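Local structure of CurD (5KP7) at residues A160-F172 / A188-S202. The protein binds a 4'-phosphopantetheine group and probably acts as a hydroxymethylglutaryl-CoA synthase of the thiolase-like superfamily. The protein carries 3 engineered substitutions. Residues are numbered along the deposited sequence; the frame is centred on the assembly and turned at random.
Sequences AKALVIATDISRF and AEPSSGAGAVALLVS. With PNS (4'-phosphopantetheine), chain E.
Ala-162 and Val-201 open a run of paired residues that illustrates how antiparallel strands fit when, on one face, small side chains sit opposite larger ones. Eight backbone hydrogen bonds join 161-168 to 195-202, ending at Asp-168 and Gly-195. On that face the low Ala-198 and Ala-196 form hollows: Ile-165 lays CG1 over the methyl of Ala-198 (CG1 to CB 3.9 Å), and Thr-167 settles at Ala-196, its OG1 3.7 Å from Ala-196 CB and hydrogen-bonded to Pro-75 O. On the other, Val-164 CG2 meets Val-201 CG2 at 4.4 Å. Beside Ala-162, Lys-161 sends CG away from its carbonyl carbon (chi1 -59°); the chain crosses the Leu-200 methyls obliquely and touches Ser-202 CB through CG (3.9 Å) before its amine reaches Glu-31. Cutting this side chain back to an alanine would probably cost Glu-31 its salt-bridge mate and open a gap where CD lies against the Leu-200 methyls. Past the strands, Ser-170 OG donates onto a lone pair of Gly-193 O (2.8 Å), while the Phe-172 ring receives Ser-192 CB at its edge, 3.4 Å from CZ. Next to this, Ser-191 OG accepts a hydrogen bond from N36 of the phosphopantetheine (2.9 Å), tying the turn to the ligand pocket. The pair lies inside the central mixed sheet of the thiolase-like fold, between strands 98-104 and 29-36, with helix 75-89 against the Ile-165 and Thr-167 face and helix 140-154 against Ala-162, Val-164 and Val-201.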
ATOM      1  N   ALA A 160       3.263 -28.999   0.755  1.00 28.19           N
ATOM      2  CA  ALA A 160       3.240 -28.020  -0.326  1.00 27.26           C
ATOM      3  C   ALA A 160       3.412 -26.628   0.238  1.00 26.39           C
ATOM      4  O   ALA A 160       2.938 -26.331   1.331  1.00 27.20           O
ATOM      5  CB  ALA A 160       1.941 -28.091  -1.104  1.00 26.84           C
ATOM      6  N   LYS A 161       4.103 -25.786  -0.511  1.00 25.66           N
ATOM      7  CA  LYS A 161       4.259 -24.372  -0.203  1.00 25.11           C
ATOM      8  C   LYS A 161       3.531 -23.557  -1.257  1.00 24.37           C
ATOM      9  O   LYS A 161       3.239 -24.048  -2.363  1.00 23.97           O
ATOM     10  CB  LYS A 161       5.740 -23.998  -0.219  1.00 25.35           C
ATOM     11  CG  LYS A 161       6.599 -24.801   0.784  1.00 26.31           C
ATOM     12  CD  LYS A 161       8.044 -24.311   0.778  1.00 26.76           C
ATOM     13  CE  LYS A 161       8.990 -25.252   1.536  1.00 27.94           C
ATOM     14  NZ  LYS A 161       8.732 -25.371   3.000  1.00 28.20           N
ATOM     15  N   ALA A 162       3.267 -22.304  -0.936  1.00 23.75           N
ATOM     16  CA  ALA A 162       2.692 -21.372  -1.898  1.00 22.89           C
ATOM     17  C   ALA A 162       3.582 -20.168  -2.001  1.00 22.58           C
ATOM     18  O   ALA A 162       4.155 -19.728  -1.002  1.00 22.97           O
ATOM     19  CB  ALA A 162       1.262 -20.956  -1.497  1.00 22.93           C
ATOM     20  N   LEU A 163       3.670 -19.592  -3.192  1.00 21.76           N
ATOM     21  CA  LEU A 163       4.400 -18.354  -3.387  1.00 21.59           C
ATOM     22  C   LEU A 163       3.396 -17.274  -3.779  1.00 20.65           C
ATOM     23  O   LEU A 163       2.712 -17.412  -4.794  1.00 19.88           O
ATOM     24  CB  LEU A 163       5.452 -18.523  -4.487  1.00 21.91           C
ATOM     25  CG  LEU A 163       6.344 -17.345  -4.841  1.00 22.23           C
ATOM     26  CD1 LEU A 163       7.231 -16.970  -3.676  1.00 22.99           C
ATOM     27  CD2 LEU A 163       7.171 -17.665  -6.092  1.00 22.66           C
ATOM     28  N   VAL A 164       3.308 -16.236  -2.961  1.00 20.14           N
ATOM     29  CA  VAL A 164       2.368 -15.137  -3.187  1.00 20.12           C
ATOM     30  C   VAL A 164       3.196 -13.896  -3.460  1.00 19.90           C
ATOM     31  O   VAL A 164       4.037 -13.522  -2.627  1.00 20.38           O
ATOM     32  CB  VAL A 164       1.467 -14.901  -1.956  1.00 20.35           C
ATOM     33  CG1 VAL A 164       0.561 -13.697  -2.195  1.00 20.20           C
ATOM     34  CG2 VAL A 164       0.646 -16.149  -1.624  1.00 21.23           C
ATOM     35  N   ILE A 165       2.998 -13.272  -4.623  1.00 19.24           N
ATOM     36  CA  ILE A 165       3.765 -12.076  -4.959  1.00 19.16           C
ATOM     37  C   ILE A 165       2.812 -10.966  -5.295  1.00 18.80           C
ATOM     38  O   ILE A 165       2.018 -11.063  -6.241  1.00 18.27           O
ATOM     39  CB  ILE A 165       4.752 -12.261  -6.135  1.00 19.66           C
ATOM     40  CG1 ILE A 165       5.599 -13.522  -5.955  1.00 20.24           C
ATOM     41  CG2 ILE A 165       5.638 -11.025  -6.280  1.00 19.87           C
ATOM     42  CD1 ILE A 165       6.415 -13.873  -7.185  1.00 21.04           C
ATOM     43  N   ALA A 166       2.876  -9.902  -4.501  1.00 18.60           N
ATOM     44  CA  ALA A 166       2.130  -8.682  -4.756  1.00 18.49           C
ATOM     45  C   ALA A 166       3.067  -7.750  -5.530  1.00 18.56           C
ATOM     46  O   ALA A 166       4.185  -7.470  -5.087  1.00 18.37           O
ATOM     47  CB  ALA A 166       1.654  -8.021  -3.463  1.00 18.71           C
ATOM     48  N   THR A 167       2.643  -7.352  -6.717  1.00 18.72           N
ATOM     49  CA  THR A 167       3.464  -6.541  -7.623  1.00 18.87           C
ATOM     50  C   THR A 167       2.632  -5.490  -8.308  1.00 19.10           C
ATOM     51  O   THR A 167       1.543  -5.792  -8.809  1.00 18.82           O
ATOM     52  CB  THR A 167       4.205  -7.427  -8.669  1.00 19.37           C
ATOM     53  OG1 THR A 167       4.999  -6.595  -9.487  1.00 19.33           O
ATOM     54  CG2 THR A 167       3.234  -8.239  -9.511  1.00 19.20           C
ATOM     55  N   ASP A 168       3.101  -4.246  -8.304  1.00 19.41           N
ATOM     56  CA  ASP A 168       2.370  -3.142  -8.949  1.00 20.12           C
ATOM     57  C   ASP A 168       3.345  -2.035  -9.375  1.00 21.26           C
ATOM     58  O   ASP A 168       4.361  -1.807  -8.706  1.00 21.20           O
ATOM     59  CB  ASP A 168       1.265  -2.580  -8.036  1.00 20.21           C
ATOM     60  CG  ASP A 168      -0.048  -3.379  -8.113  1.00 20.36           C
ATOM     61  OD1 ASP A 168      -0.622  -3.508  -9.204  1.00 19.82           O
ATOM     62  OD2 ASP A 168      -0.506  -3.861  -7.060  1.00 21.40           O
ATOM     63  N   ILE A 169       3.035  -1.399 -10.506  1.00 21.93           N
ATOM     64  CA  ILE A 169       3.772  -0.239 -10.992  1.00 24.36           C
ATOM     65  C   ILE A 169       2.767   0.840 -11.293  1.00 25.34           C
ATOM     66  O   ILE A 169       1.597   0.561 -11.477  1.00 26.31           O
ATOM     67  CB  ILE A 169       4.570  -0.597 -12.243  1.00 25.34           C
ATOM     68  CG1 ILE A 169       5.626  -1.622 -11.831  1.00 26.05           C
ATOM     69  CG2 ILE A 169       5.185   0.625 -12.910  1.00 28.22           C
ATOM     70  CD1 ILE A 169       6.418  -2.116 -12.940  1.00 29.05           C
ATOM     71  N   SER A 170       3.227   2.070 -11.370  1.00 27.33           N
ATOM     72  CA  SER A 170       2.347   3.209 -11.739  1.00 29.26           C
ATOM     73  C   SER A 170       2.837   3.803 -13.042  1.00 31.51           C
ATOM     74  O   SER A 170       3.624   4.739 -13.034  1.00 35.62           O
ATOM     75  CB  SER A 170       2.407   4.249 -10.616  1.00 29.31           C
ATOM     76  OG  SER A 170       1.900   3.676  -9.419  1.00 28.82           O
ATOM     77  N   ARG A 171       2.404   3.241 -14.161  1.00 33.14           N
ATOM     78  CA  ARG A 171       2.921   3.679 -15.468  1.00 35.28           C
ATOM     79  C   ARG A 171       2.059   4.767 -16.083  1.00 37.85           C
ATOM     80  O   ARG A 171       1.366   4.549 -17.078  1.00 39.81           O
ATOM     81  CB  ARG A 171       3.171   2.502 -16.424  1.00 35.17           C
ATOM     82  CG  ARG A 171       4.507   2.745 -17.128  1.00 36.15           C
ATOM     83  CD  ARG A 171       4.776   1.933 -18.301  1.00 35.33           C
ATOM     84  NE  ARG A 171       4.870   0.501 -18.091  1.00 32.71           N
ATOM     85  CZ  ARG A 171       5.965  -0.181 -17.768  1.00 32.35           C
ATOM     86  NH1 ARG A 171       7.126   0.421 -17.420  1.00 31.47           N
ATOM     87  NH2 ARG A 171       5.869  -1.514 -17.740  1.00 31.99           N
ATOM     88  N   PHE A 172       2.159   5.955 -15.489  1.00 40.33           N
ATOM     89  CA  PHE A 172       1.534   7.169 -16.009  1.00 43.62           C
ATOM     90  C   PHE A 172       2.111   7.597 -17.352  1.00 43.20           C
ATOM     91  O   PHE A 172       3.336   7.598 -17.520  1.00 45.43           O
ATOM     92  CB  PHE A 172       1.733   8.326 -15.035  1.00 45.55           C
ATOM     93  CG  PHE A 172       1.216   8.046 -13.660  1.00 47.63           C
ATOM     94  CD1 PHE A 172      -0.054   7.486 -13.483  1.00 48.05           C
ATOM     95  CD2 PHE A 172       2.006   8.316 -12.537  1.00 49.00           C
ATOM     96  CE1 PHE A 172      -0.536   7.206 -12.213  1.00 48.81           C
ATOM     97  CE2 PHE A 172       1.509   8.056 -11.262  1.00 49.12           C
ATOM     98  CZ  PHE A 172       0.237   7.506 -11.110  1.00 48.58           C
ATOM     99  N   ALA A 188      -2.940  11.337  -8.099  1.00 40.07           N
ATOM    100  CA  ALA A 188      -2.119  10.269  -7.552  1.00 37.78           C
ATOM    101  C   ALA A 188      -0.615  10.342  -7.885  1.00 36.30           C
ATOM    102  O   ALA A 188       0.127   9.473  -7.421  1.00 34.86           O
ATOM    103  CB  ALA A 188      -2.681   8.931  -8.000  1.00 37.84           C
ATOM    104  N   GLU A 189      -0.156  11.347  -8.638  1.00 35.28           N
ATOM    105  CA  GLU A 189       1.246  11.351  -9.094  1.00 35.05           C
ATOM    106  C   GLU A 189       2.279  11.315  -7.958  1.00 33.41           C
ATOM    107  O   GLU A 189       3.193  10.495  -7.967  1.00 31.55           O
ATOM    108  CB  GLU A 189       1.543  12.521 -10.030  1.00 37.50           C
ATOM    109  CG  GLU A 189       2.903  12.399 -10.685  1.00 38.86           C
ATOM    110  CD  GLU A 189       3.207  13.538 -11.613  1.00 41.77           C
ATOM    111  OE1 GLU A 189       2.377  14.485 -11.666  1.00 43.75           O
ATOM    112  OE2 GLU A 189       4.289  13.505 -12.250  1.00 41.10           O
ATOM    113  N   PRO A 190       2.124  12.191  -6.970  1.00 32.86           N
ATOM    114  CA  PRO A 190       3.081  12.192  -5.874  1.00 31.81           C
ATOM    115  C   PRO A 190       3.149  10.877  -5.090  1.00 29.70           C
ATOM    116  O   PRO A 190       4.212  10.537  -4.599  1.00 27.95           O
ATOM    117  CB  PRO A 190       2.556  13.302  -4.961  1.00 33.38           C
ATOM    118  CG  PRO A 190       1.695  14.147  -5.833  1.00 33.85           C
ATOM    119  CD  PRO A 190       1.069  13.211  -6.787  1.00 33.21           C
ATOM    120  N   SER A 191       2.036  10.160  -4.988  1.00 28.88           N
ATOM    121  CA  SER A 191       1.942   9.036  -4.097  1.00 28.74           C
ATOM    122  C   SER A 191       2.145   7.689  -4.758  1.00 29.02           C
ATOM    123  O   SER A 191       2.318   6.713  -4.066  1.00 28.85           O
ATOM    124  CB  SER A 191       0.602   9.048  -3.348  1.00 28.81           C
ATOM    125  OG  SER A 191      -0.497   9.082  -4.224  1.00 28.90           O
ATOM    126  N   SER A 192       2.071   7.613  -6.077  1.00 29.07           N
ATOM    127  CA  SER A 192       1.943   6.305  -6.740  1.00 29.83           C
ATOM    128  C   SER A 192       3.338   5.764  -7.116  1.00 28.31           C
ATOM    129  O   SER A 192       3.992   6.303  -8.005  1.00 29.45           O
ATOM    130  CB  SER A 192       1.040   6.448  -7.950  1.00 31.92           C
ATOM    131  OG  SER A 192      -0.322   6.518  -7.528  1.00 34.82           O
ATOM    132  N   GLY A 193       3.778   4.724  -6.404  1.00 25.51           N
ATOM    133  CA  GLY A 193       5.104   4.156  -6.580  1.00 24.45           C
ATOM    134  C   GLY A 193       5.087   2.885  -7.433  1.00 23.33           C
ATOM    135  O   GLY A 193       4.153   2.610  -8.195  1.00 22.73           O
ATOM    136  N   ALA A 194       6.126   2.097  -7.250  1.00 22.58           N
ATOM    137  CA  ALA A 194       6.298   0.821  -7.908  1.00 21.73           C
ATOM    138  C   ALA A 194       7.050  -0.114  -6.953  1.00 21.11           C
ATOM    139  O   ALA A 194       7.981   0.317  -6.281  1.00 21.22           O
ATOM    140  CB  ALA A 194       7.096   1.002  -9.164  1.00 22.10           C
ATOM    141  N   GLY A 195       6.626  -1.363  -6.854  1.00 19.97           N
ATOM    142  CA  GLY A 195       7.299  -2.266  -5.949  1.00 19.74           C
ATOM    143  C   GLY A 195       6.657  -3.619  -5.965  1.00 19.27           C
ATOM    144  O   GLY A 195       5.526  -3.782  -6.437  1.00 19.08           O
ATOM    145  N   ALA A 196       7.382  -4.595  -5.430  1.00 19.29           N
ATOM    146  CA  ALA A 196       6.835  -5.932  -5.261  1.00 18.95           C
ATOM    147  C   ALA A 196       7.357  -6.572  -3.997  1.00 19.11           C
ATOM    148  O   ALA A 196       8.488  -6.315  -3.559  1.00 19.50           O
ATOM    149  CB  ALA A 196       7.185  -6.795  -6.458  1.00 19.07           C
ATOM    150  N   VAL A 197       6.509  -7.362  -3.373  1.00 18.80           N
ATOM    151  CA  VAL A 197       6.863  -8.126  -2.195  1.00 19.42           C
ATOM    152  C   VAL A 197       6.443  -9.563  -2.405  1.00 19.52           C
ATOM    153  O   VAL A 197       5.272  -9.850  -2.717  1.00 19.48           O
ATOM    154  CB  VAL A 197       6.274  -7.552  -0.862  1.00 19.84           C
ATOM    155  CG1 VAL A 197       6.750  -8.395   0.323  1.00 20.61           C
ATOM    156  CG2 VAL A 197       6.661  -6.097  -0.672  1.00 20.29           C
ATOM    157  N   ALA A 198       7.401 -10.473  -2.217  1.00 19.78           N
ATOM    158  CA  ALA A 198       7.166 -11.913  -2.359  1.00 20.05           C
ATOM    159  C   ALA A 198       7.132 -12.601  -1.026  1.00 20.60           C
ATOM    160  O   ALA A 198       8.004 -12.349  -0.169  1.00 20.84           O
ATOM    161  CB  ALA A 198       8.254 -12.535  -3.213  1.00 20.43           C
ATOM    162  N   LEU A 199       6.127 -13.459  -0.848  1.00 20.65           N
ATOM    163  CA  LEU A 199       5.948 -14.254   0.371  1.00 21.51           C
ATOM    164  C   LEU A 199       5.963 -15.732   0.044  1.00 21.69           C
ATOM    165  O   LEU A 199       5.212 -16.184  -0.847  1.00 21.77           O
ATOM    166  CB  LEU A 199       4.602 -13.963   1.049  1.00 21.95           C
ATOM    167  CG  LEU A 199       4.241 -12.512   1.335  1.00 22.19           C
ATOM    168  CD1 LEU A 199       2.893 -12.415   2.038  1.00 22.59           C
ATOM    169  CD2 LEU A 199       5.313 -11.833   2.130  1.00 22.80           C
ATOM    170  N   LEU A 200       6.778 -16.503   0.758  1.00 21.74           N
ATOM    171  CA  LEU A 200       6.686 -17.950   0.713  1.00 22.28           C
ATOM    172  C   LEU A 200       5.866 -18.364   1.902  1.00 22.52           C
ATOM    173  O   LEU A 200       6.194 -17.996   3.010  1.00 22.98           O
ATOM    174  CB  LEU A 200       8.081 -18.571   0.748  1.00 22.87           C
ATOM    175  CG  LEU A 200       8.218 -20.094   0.615  1.00 23.48           C
ATOM    176  CD1 LEU A 200       7.707 -20.540  -0.739  1.00 23.29           C
ATOM    177  CD2 LEU A 200       9.627 -20.570   0.879  1.00 24.28           C
ATOM    178  N   VAL A 201       4.784 -19.107   1.665  1.00 22.41           N
ATOM    179  CA  VAL A 201       3.852 -19.488   2.702  1.00 22.95           C
ATOM    180  C   VAL A 201       3.898 -21.016   2.903  1.00 23.76           C
ATOM    181  O   VAL A 201       3.853 -21.779   1.931  1.00 23.60           O
ATOM    182  CB  VAL A 201       2.417 -19.029   2.346  1.00 22.70           C
ATOM    183  CG1 VAL A 201       1.402 -19.500   3.381  1.00 23.30           C
ATOM    184  CG2 VAL A 201       2.411 -17.509   2.172  1.00 22.48           C
ATOM    185  N   SER A 202       3.955 -21.452   4.166  1.00 24.30           N
ATOM    186  CA  SER A 202       4.122 -22.857   4.483  1.00 25.41           C
ATOM    187  C   SER A 202       3.759 -23.148   5.946  1.00 26.49           C
ATOM    188  O   SER A 202       3.339 -22.247   6.682  1.00 25.96           O
ATOM    189  CB  SER A 202       5.588 -23.256   4.258  1.00 25.88           C
ATOM    190  OG  SER A 202       6.396 -22.829   5.353  1.00 26.19           O
TER
HETATM  191  O23 PNS E 100      -3.200  16.453   0.794  1.00 38.20           O
HETATM  192  P24 PNS E 100      -4.193  16.037  -0.266  1.00 37.23           P
HETATM  193  O26 PNS E 100      -4.792  17.086  -1.177  1.00 40.51           O
HETATM  194  O27 PNS E 100      -3.502  14.972  -1.284  1.00 40.99           O
HETATM  195  C28 PNS E 100      -2.758  13.856  -0.814  1.00 39.87           C
HETATM  196  C29 PNS E 100      -1.549  13.576  -1.707  1.00 38.85           C
HETATM  197  C30 PNS E 100      -0.844  12.261  -1.409  1.00 38.85           C
HETATM  198  C31 PNS E 100      -1.006  14.748  -2.562  1.00 38.01           C
HETATM  199  C32 PNS E 100      -2.311  13.044  -3.029  1.00 39.92           C
HETATM  200  O33 PNS E 100      -1.390  12.680  -4.096  1.00 35.92           O
HETATM  201  C34 PNS E 100      -3.259  11.865  -2.952  1.00 42.86           C
HETATM  202  O35 PNS E 100      -4.421  12.023  -2.591  1.00 43.33           O
HETATM  203  N36 PNS E 100      -2.734  10.666  -3.206  1.00 43.80           N
HETATM  204  C37 PNS E 100      -3.326   9.448  -2.699  1.00 44.93           C
HETATM  205  C38 PNS E 100      -4.448   8.886  -3.534  1.00 47.82           C
HETATM  206  C39 PNS E 100      -4.856   7.638  -2.786  1.00 51.09           C
HETATM  207  O40 PNS E 100      -4.333   6.566  -3.067  1.00 50.70           O
HETATM  208  N41 PNS E 100      -5.757   7.798  -1.812  1.00 49.41           N
HETATM  209  C42 PNS E 100      -6.195   6.660  -1.035  1.00 49.87           C
HETATM  210  C43 PNS E 100      -6.979   7.060   0.197  1.00 49.35           C
HETATM  211  S44 PNS E 100      -7.503   5.505   0.943  1.00 48.39           S